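Long-range contact in lectin CEL-I, N-acetyl-D-galactosamine-specific C-type (Cucumaria echinata, PDB 1WMY), which binds N-acetyl-D-galactosamine as a calcium-dependent C-type lectin: residues G99-N104 against W122-A127. Numbering follows the deposited sequence.
With CA (calcium ion), chain D; CA (calcium ion), chain C; MPD ((4S)-2-methyl-2,4-pentanediol), chain F.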
ATOM      1  N   GLY A  99       3.687 -34.024 -11.103  1.00 28.06           N
ATOM      2  CA  GLY A  99       3.176 -35.372 -11.315  1.00 28.54           C
ATOM      3  C   GLY A  99       3.068 -36.093 -10.004  1.00 25.53           C
ATOM      4  O   GLY A  99       3.986 -36.036  -9.191  1.00 24.14           O
ATOM      5  N   GLY A 100       1.927 -36.760  -9.816  1.00 24.87           N
ATOM      6  CA  GLY A 100       1.644 -37.577  -8.672  1.00 24.72           C
ATOM      7  C   GLY A 100       1.184 -36.781  -7.470  1.00 24.25           C
ATOM      8  O   GLY A 100       1.089 -37.306  -6.362  1.00 22.26           O
ATOM      9  N   GLN A 101       0.938 -35.488  -7.696  1.00 24.28           N
ATOM     10  CA  GLN A 101       0.430 -34.592  -6.636  1.00 23.17           C
ATOM     11  C   GLN A 101      -0.937 -33.978  -7.015  1.00 23.08           C
ATOM     12  O   GLN A 101      -1.222 -33.798  -8.173  1.00 22.64           O
ATOM     13  CB  GLN A 101       1.448 -33.503  -6.387  1.00 23.02           C
ATOM     14  CG  GLN A 101       2.885 -33.973  -6.100  1.00 23.26           C
ATOM     15  CD  GLN A 101       2.983 -34.854  -4.904  1.00 23.06           C
ATOM     16  OE1 GLN A 101       2.194 -34.689  -3.944  1.00 24.20           O
ATOM     17  NE2 GLN A 101       3.930 -35.832  -4.938  1.00 20.73           N
ATOM     18  N   PRO A 102      -1.765 -33.583  -6.039  1.00 21.81           N
ATOM     19  CA  PRO A 102      -1.505 -33.713  -4.615  1.00 21.26           C
ATOM     20  C   PRO A 102      -1.883 -35.125  -4.141  1.00 22.07           C
ATOM     21  O   PRO A 102      -2.952 -35.612  -4.545  1.00 23.16           O
ATOM     22  CB  PRO A 102      -2.406 -32.633  -4.008  1.00 22.06           C
ATOM     23  CG  PRO A 102      -3.583 -32.510  -4.914  1.00 18.79           C
ATOM     24  CD  PRO A 102      -3.047 -32.897  -6.305  1.00 23.05           C
ATOM     25  N   ASP A 103      -1.045 -35.787  -3.342  1.00 21.35           N
ATOM     26  CA  ASP A 103      -1.287 -37.206  -2.979  1.00 22.48           C
ATOM     27  C   ASP A 103      -1.657 -37.387  -1.501  1.00 22.58           C
ATOM     28  O   ASP A 103      -2.008 -38.472  -1.084  1.00 24.66           O
ATOM     29  CB  ASP A 103      -0.095 -38.052  -3.324  1.00 22.99           C
ATOM     30  CG  ASP A 103       1.173 -37.614  -2.532  1.00 23.24           C
ATOM     31  OD1 ASP A 103       2.225 -38.274  -2.642  1.00 20.88           O
ATOM     32  OD2 ASP A 103       1.163 -36.631  -1.773  1.00 19.88           O
ATOM     33  N   ASN A 104      -1.690 -36.313  -0.710  1.00 22.38           N
ATOM     34  CA  ASN A 104      -2.112 -36.416   0.708  1.00 21.65           C
ATOM     35  C   ASN A 104      -1.319 -37.525   1.421  1.00 22.90           C
ATOM     36  O   ASN A 104      -1.909 -38.423   2.102  1.00 21.18           O
ATOM     37  CB  ASN A 104      -3.624 -36.728   0.832  1.00 20.78           C
ATOM     38  CG  ASN A 104      -4.160 -36.341   2.240  1.00 21.62           C
ATOM     39  OD1 ASN A 104      -3.767 -35.338   2.779  1.00 14.41           O
ATOM     40  ND2 ASN A 104      -5.029 -37.190   2.821  1.00 24.31           N
ATOM     41  N   TRP A 122       3.943 -27.794  -8.010  1.00 25.34           N
ATOM     42  CA  TRP A 122       3.375 -27.809  -6.658  1.00 23.01           C
ATOM     43  C   TRP A 122       3.381 -29.185  -6.029  1.00 22.75           C
ATOM     44  O   TRP A 122       3.111 -30.157  -6.657  1.00 24.64           O
ATOM     45  CB  TRP A 122       1.937 -27.319  -6.740  1.00 23.66           C
ATOM     46  CG  TRP A 122       1.775 -25.975  -7.305  1.00 19.44           C
ATOM     47  CD1 TRP A 122       2.757 -25.127  -7.726  1.00 19.82           C
ATOM     48  CD2 TRP A 122       0.549 -25.293  -7.461  1.00 22.02           C
ATOM     49  NE1 TRP A 122       2.197 -23.951  -8.189  1.00 20.28           N
ATOM     50  CE2 TRP A 122       0.838 -24.026  -8.044  1.00 23.38           C
ATOM     51  CE3 TRP A 122      -0.790 -25.631  -7.206  1.00 20.41           C
ATOM     52  CZ2 TRP A 122      -0.172 -23.062  -8.289  1.00 21.46           C
ATOM     53  CZ3 TRP A 122      -1.770 -24.722  -7.475  1.00 18.20           C
ATOM     54  CH2 TRP A 122      -1.469 -23.437  -8.010  1.00 20.25           C
ATOM     55  N   ASN A 123       3.670 -29.241  -4.730  1.00 22.46           N
ATOM     56  CA  ASN A 123       3.497 -30.454  -3.949  1.00 20.96           C
ATOM     57  C   ASN A 123       2.647 -30.081  -2.724  1.00 19.68           C
ATOM     58  O   ASN A 123       2.623 -28.930  -2.284  1.00 18.26           O
ATOM     59  CB  ASN A 123       4.859 -30.914  -3.491  1.00 21.50           C
ATOM     60  CG  ASN A 123       4.775 -32.072  -2.535  1.00 19.79           C
ATOM     61  OD1 ASN A 123       4.074 -33.025  -2.795  1.00 18.41           O
ATOM     62  ND2 ASN A 123       5.521 -32.019  -1.458  1.00 23.71           N
ATOM     63  N   ASP A 124       1.897 -31.049  -2.199  1.00 20.50           N
ATOM     64  CA  ASP A 124       1.282 -30.912  -0.898  1.00 18.33           C
ATOM     65  C   ASP A 124       2.188 -31.575   0.136  1.00 20.36           C
ATOM     66  O   ASP A 124       2.742 -32.649  -0.097  1.00 18.53           O
ATOM     67  CB  ASP A 124      -0.104 -31.501  -0.846  1.00 19.06           C
ATOM     68  CG  ASP A 124      -0.167 -32.990  -1.200  1.00 17.75           C
ATOM     69  OD1 ASP A 124       0.776 -33.516  -1.801  1.00 19.29           O
ATOM     70  OD2 ASP A 124      -1.177 -33.663  -0.903  1.00 16.54           O
ATOM     71  N   ASN A 125       2.289 -30.950   1.300  1.00 18.49           N
ATOM     72  CA  ASN A 125       3.147 -31.443   2.331  1.00 20.09           C
ATOM     73  C   ASN A 125       2.467 -31.260   3.703  1.00 20.34           C
ATOM     74  O   ASN A 125       1.346 -30.782   3.814  1.00 19.24           O
ATOM     75  CB  ASN A 125       4.487 -30.734   2.223  1.00 19.00           C
ATOM     76  CG  ASN A 125       5.667 -31.580   2.698  1.00 20.71           C
ATOM     77  OD1 ASN A 125       5.590 -32.314   3.685  1.00 22.23           O
ATOM     78  ND2 ASN A 125       6.802 -31.363   2.062  1.00 19.64           N
ATOM     79  N   SER A 126       3.158 -31.651   4.749  1.00 20.77           N
ATOM     80  CA  SER A 126       2.518 -31.784   6.022  1.00 22.37           C
ATOM     81  C   SER A 126       2.802 -30.585   6.942  1.00 24.34           C
ATOM     82  O   SER A 126       3.585 -29.716   6.641  1.00 22.05           O
ATOM     83  CB  SER A 126       3.013 -33.088   6.682  1.00 24.26           C
ATOM     84  OG  SER A 126       4.357 -32.891   7.095  1.00 26.16           O
ATOM     85  N   ALA A 127       2.172 -30.618   8.112  1.00 27.16           N
ATOM     86  CA  ALA A 127       2.332 -29.583   9.128  1.00 29.34           C
ATOM     87  C   ALA A 127       3.688 -29.653   9.830  1.00 31.26           C
ATOM     88  O   ALA A 127       4.032 -28.766  10.558  1.00 34.18           O
ATOM     89  CB  ALA A 127       1.179 -29.659  10.184  1.00 29.59           C
TER
HETATM   90 CA    CA D 202       2.769 -34.726  -1.514  1.00 17.45          CA
HETATM   91 CA    CA C 201      -4.698 -33.067   1.981  1.00 13.13          CA
HETATM   92  C1  MPD F 301       6.383 -36.300   1.066  1.00 40.23           C
HETATM   93  C2  MPD F 301       6.244 -35.436  -0.157  1.00 32.84           C
HETATM   94  O2  MPD F 301       4.948 -34.772  -0.153  1.00 27.60           O
HETATM   95  CM  MPD F 301       7.396 -34.442  -0.050  1.00 34.49           C
HETATM   96  C3  MPD F 301       6.341 -36.260  -1.436  1.00 33.89           C
HETATM   97  C4  MPD F 301       5.209 -37.244  -1.589  1.00 31.54           C
HETATM   98  O4  MPD F 301       4.124 -36.688  -2.283  1.00 25.53           O
HETATM   99  C5  MPD F 301       5.639 -38.479  -2.319  1.00 36.77           C
HETATM  100  O   HOH W   1      -3.739 -33.562  -0.276  1.00 16.28           O
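Gln101 and Asp103 meet Asn123 and Asp124 around one calcium ion, at the sugar-binding site of the C-type lectin fold, where a QPD loop with a cis-proline faces the WND motif of strand 122-125. Gln101 OE1 and Asn123 OD1 lie only 2.8 Å apart because both coordinate the metal, their amide planes 89° apart. Asp103 OD2 joins them, and Asp124 binds calcium twice, through OD1 (2.4 Å from the ion) and its backbone O; Glu109 completes the protein's share. Amides suit their places by offering an oxygen to calcium and an N-H to a ligand: Gln101 NE2 donates to O4 of a bound methylpentanediol (2.8 Å) and Asn123 ND2 to its O2 (3.1 Å). Asn123 ND2 is also hydrogen-bonded to Gln113 OE1, which helps fix the amide with OD1 facing calcium. The diol, probably from the crystallisation liquor, is a 1,3-diol occupying the places that two vicinal sugar hydroxyls take in C-type lectins. Further out, Pro102 CB packs on the Asp124 carboxylate, which accepts Asp103 N on OD1. Its OD2 receives Asn104 N on the syn lone pair at 2.7 Å, and a water bound to the second calcium, which Asn104 OD1 also coordinates at 2.6 Å.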